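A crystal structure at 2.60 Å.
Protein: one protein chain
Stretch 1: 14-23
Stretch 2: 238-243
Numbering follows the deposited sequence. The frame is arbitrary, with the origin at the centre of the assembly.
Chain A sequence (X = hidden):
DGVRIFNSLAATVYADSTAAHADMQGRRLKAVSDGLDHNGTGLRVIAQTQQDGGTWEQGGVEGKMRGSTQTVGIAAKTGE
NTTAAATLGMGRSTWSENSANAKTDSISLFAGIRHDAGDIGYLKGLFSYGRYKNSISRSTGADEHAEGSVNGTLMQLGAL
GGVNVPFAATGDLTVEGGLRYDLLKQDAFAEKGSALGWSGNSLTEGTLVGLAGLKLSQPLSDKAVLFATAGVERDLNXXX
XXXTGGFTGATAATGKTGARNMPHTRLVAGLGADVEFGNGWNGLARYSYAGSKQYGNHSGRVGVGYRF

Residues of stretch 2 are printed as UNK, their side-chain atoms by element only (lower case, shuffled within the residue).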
# COMPACT_ATOMS: atom_id res chain seq x y z
N TYR A 14 -0.56 3.74 19.50
CA TYR A 14 0.56 3.11 18.84
C TYR A 14 0.15 1.92 17.96
O TYR A 14 0.63 1.81 16.85
CB TYR A 14 1.61 2.72 19.83
CG TYR A 14 2.16 3.91 20.52
CD1 TYR A 14 3.19 4.60 19.97
CD2 TYR A 14 1.63 4.35 21.72
CE1 TYR A 14 3.68 5.74 20.60
CE2 TYR A 14 2.12 5.47 22.37
CZ TYR A 14 3.14 6.15 21.79
OH TYR A 14 3.66 7.26 22.37
N ALA A 15 -0.72 1.03 18.44
CA ALA A 15 -1.20 -0.10 17.62
C ALA A 15 -1.86 0.37 16.34
O ALA A 15 -1.62 -0.16 15.29
CB ALA A 15 -2.19 -0.97 18.40
N ASP A 16 -2.71 1.38 16.47
CA ASP A 16 -3.53 1.90 15.41
C ASP A 16 -2.75 2.61 14.33
O ASP A 16 -3.07 2.49 13.15
CB ASP A 16 -4.53 2.90 16.01
CG ASP A 16 -5.61 2.22 16.82
OD1 ASP A 16 -5.70 0.98 16.76
OD2 ASP A 16 -6.41 2.82 17.58
N SER A 17 -1.77 3.41 14.72
CA SER A 17 -0.91 4.10 13.75
C SER A 17 -0.07 3.10 12.99
O SER A 17 -0.03 3.12 11.76
CB SER A 17 -0.02 5.13 14.41
OG SER A 17 0.60 4.61 15.57
N THR A 18 0.55 2.16 13.70
CA THR A 18 1.25 1.08 13.01
C THR A 18 0.35 0.35 12.03
O THR A 18 0.72 0.15 10.88
CB THR A 18 1.82 0.07 13.97
OG1 THR A 18 2.67 0.73 14.91
CG2 THR A 18 2.73 -0.88 13.23
N ALA A 19 -0.82 -0.05 12.48
CA ALA A 19 -1.83 -0.67 11.60
C ALA A 19 -2.15 0.19 10.36
O ALA A 19 -2.27 -0.33 9.25
CB ALA A 19 -3.11 -0.90 12.38
N ALA A 20 -2.31 1.51 10.57
CA ALA A 20 -2.59 2.44 9.48
C ALA A 20 -1.46 2.49 8.46
O ALA A 20 -1.72 2.61 7.28
CB ALA A 20 -2.85 3.84 10.02
N HIS A 21 -0.22 2.36 8.92
CA HIS A 21 0.94 2.34 8.04
C HIS A 21 1.01 1.05 7.20
O HIS A 21 1.15 1.12 5.97
CB HIS A 21 2.24 2.49 8.83
CG HIS A 21 3.46 2.30 7.99
ND1 HIS A 21 3.82 3.18 7.00
CD2 HIS A 21 4.35 1.29 7.94
CE1 HIS A 21 4.91 2.74 6.40
NE2 HIS A 21 5.26 1.60 6.95
N ALA A 22 0.92 -0.10 7.85
CA ALA A 22 0.84 -1.40 7.15
C ALA A 22 -0.22 -1.45 6.05
O ALA A 22 -0.05 -2.10 5.01
CB ALA A 22 0.58 -2.55 8.15
N ASP A 23 -1.35 -0.81 6.33
CA ASP A 23 -2.51 -0.85 5.46
C ASP A 23 -2.20 -0.00 4.25
O ASP A 23 -2.43 -0.41 3.12
CB ASP A 23 -3.69 -0.30 6.23
CG ASP A 23 -4.97 -0.40 5.48
OD1 ASP A 23 -5.50 -1.51 5.37
OD2 ASP A 23 -5.56 0.58 5.03
N UNK A 238 -4.01 -13.31 12.40
CA UNK A 238 -4.07 -12.14 13.27
C UNK A 238 -3.19 -10.99 12.86
O UNK A 238 -2.07 -11.17 12.35
N UNK A 239 -3.70 -9.79 13.06
CA UNK A 239 -2.91 -8.61 12.79
C UNK A 239 -3.09 -7.73 13.99
O UNK A 239 -3.90 -6.84 13.99
n UNK A 239 -2.07 -7.33 6.64
c UNK A 239 -2.93 -5.97 9.96
c UNK A 239 -2.40 -6.83 11.07
n UNK A 239 -2.96 -6.62 8.63
n UNK A 239 -0.69 -6.32 8.17
c UNK A 239 -1.91 -6.75 7.81
c UNK A 239 -3.36 -7.91 11.52
N UNK A 240 -2.33 -8.06 15.02
CA UNK A 240 -2.32 -7.33 16.29
C UNK A 240 -1.02 -6.55 16.38
O UNK A 240 0.09 -7.14 16.35
o UNK A 240 -3.10 -6.59 18.89
c UNK A 240 -2.99 -7.84 18.69
c UNK A 240 -2.36 -8.36 17.42
o UNK A 240 -3.38 -8.67 19.56
N UNK A 241 -1.14 -5.23 16.48
CA UNK A 241 0.00 -4.38 16.70
C UNK A 241 -0.06 -3.73 18.07
O UNK A 241 0.63 -2.77 18.33
c UNK A 241 -0.07 -4.00 11.83
o UNK A 241 0.96 -5.73 10.49
c UNK A 241 0.33 -3.98 14.23
c UNK A 241 -0.26 -3.44 13.11
c UNK A 241 0.75 -5.15 11.72
c UNK A 241 1.37 -5.69 12.85
c UNK A 241 1.17 -5.10 14.08
c UNK A 241 0.10 -3.36 15.59
N UNK A 242 -0.84 -4.29 18.96
CA UNK A 242 -0.87 -3.84 20.34
C UNK A 242 0.41 -4.23 21.04
O UNK A 242 0.74 -5.41 21.11
c UNK A 242 -2.10 -4.05 22.49
o UNK A 242 -3.26 -3.79 20.50
c UNK A 242 -2.09 -4.42 21.04
N UNK A 243 1.15 -3.24 21.52
CA UNK A 243 2.41 -3.48 22.20
C UNK A 243 2.19 -3.72 23.68
O UNK A 243 1.33 -3.10 24.29
c UNK A 243 3.04 -1.11 22.75
c UNK A 243 3.59 -1.98 20.55
c UNK A 243 3.44 -2.32 22.01
O HOH W 1 2.32 -0.21 17.47

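Position 238 has backbone atoms and nothing beyond CA. No part of stretch 1 comes near it, and an ideal CB here would have room, so the contact itself does not demand the absence of a side chain. The residue is Gly238.

Position 239 carries seven side-chain atoms: three carbons in a row, a nitrogen, then a carbon bearing two more nitrogens. The chain starts out sideways to the helix, but its extended first two torsions (both t) bring the far end nearer, where one terminal nitrogen lies 4.0 Å from Ala22 CB. That planar, three-nitrogen terminus belongs to arginine, Arg239. Its NH1 approaches the methyl obliquely, a packing contact rather than a polar one, and the guanidinium nitrogens find hydrogen-bond partners elsewhere in the structure.

Position 240 has two carbons, the second carrying two oxygens, and its CB points away from the helix. No atom of it touches stretch 1. A short carboxylate of this kind is aspartate, Asp240, and it serves the loop: its OD1 accepts a hydrogen bond from the backbone N of position 242 at 3.2 Å.

Position 241 shows one carbon leading to a six-carbon ring that bears a single oxygen. It points toward the helix and touches Ala15, Thr18, Ala19 and Ala22, with one ring carbon 3.5 Å from Ala19 N. A hydroxylated six-membered ring means tyrosine, Tyr241. Thr18 CG2 sits over one face of the ring, 4.3 Å from its centroid, in a CH-pi contact. Ala19 CB is 3.9 Å from Tyr241 CD2, and Ala22 CB lies 4.0 Å from Tyr241 CE2. Within the loop, Arg239 NH1 donates to Tyr241 OH at 2.9 Å, tying the two long side chains together at their tips.

Position 242 has one carbon carrying an oxygen and a carbon. Although its CA-to-CB bond points away from the helix, its oxygen is still 3.7 Å from Ala15 CB. The beta-branch with one oxygen identifies threonine, Thr242, whose OG1 adds a weak hydrogen bond to Asp240 OD1 at 3.2 Å.

Position 243 has three carbons, the first carrying the other two. Its CA-to-CB bond points sideways to the helix, and the side chain makes no contact with stretch 1; the beta-branched hydrocarbon is valine, Val243.

The contact works by laying one aromatic side chain along a helix surface made of small residues. At Ala15 the loop backbone comes close: the CA atoms of Ala15 and Tyr241 are 4.5 Å apart, and Ala15 CA makes a CA-H...O contact of 3.3 Å with Tyr241 O. Ala19 and Ala22 present their methyls to the Tyr241 side chain. No direct hydrogen bond crosses the interface. Instead, water 1 donates to Thr18 OG1 at 2.7 Å and to Tyr241 O at 3.2 Å, bridging helix and loop. The design rule is economical: small residues on the helix, one ring to cover them, polar bonds within the loop, and a water to join the two.

Stretch 2 (238-243) GRDYTV
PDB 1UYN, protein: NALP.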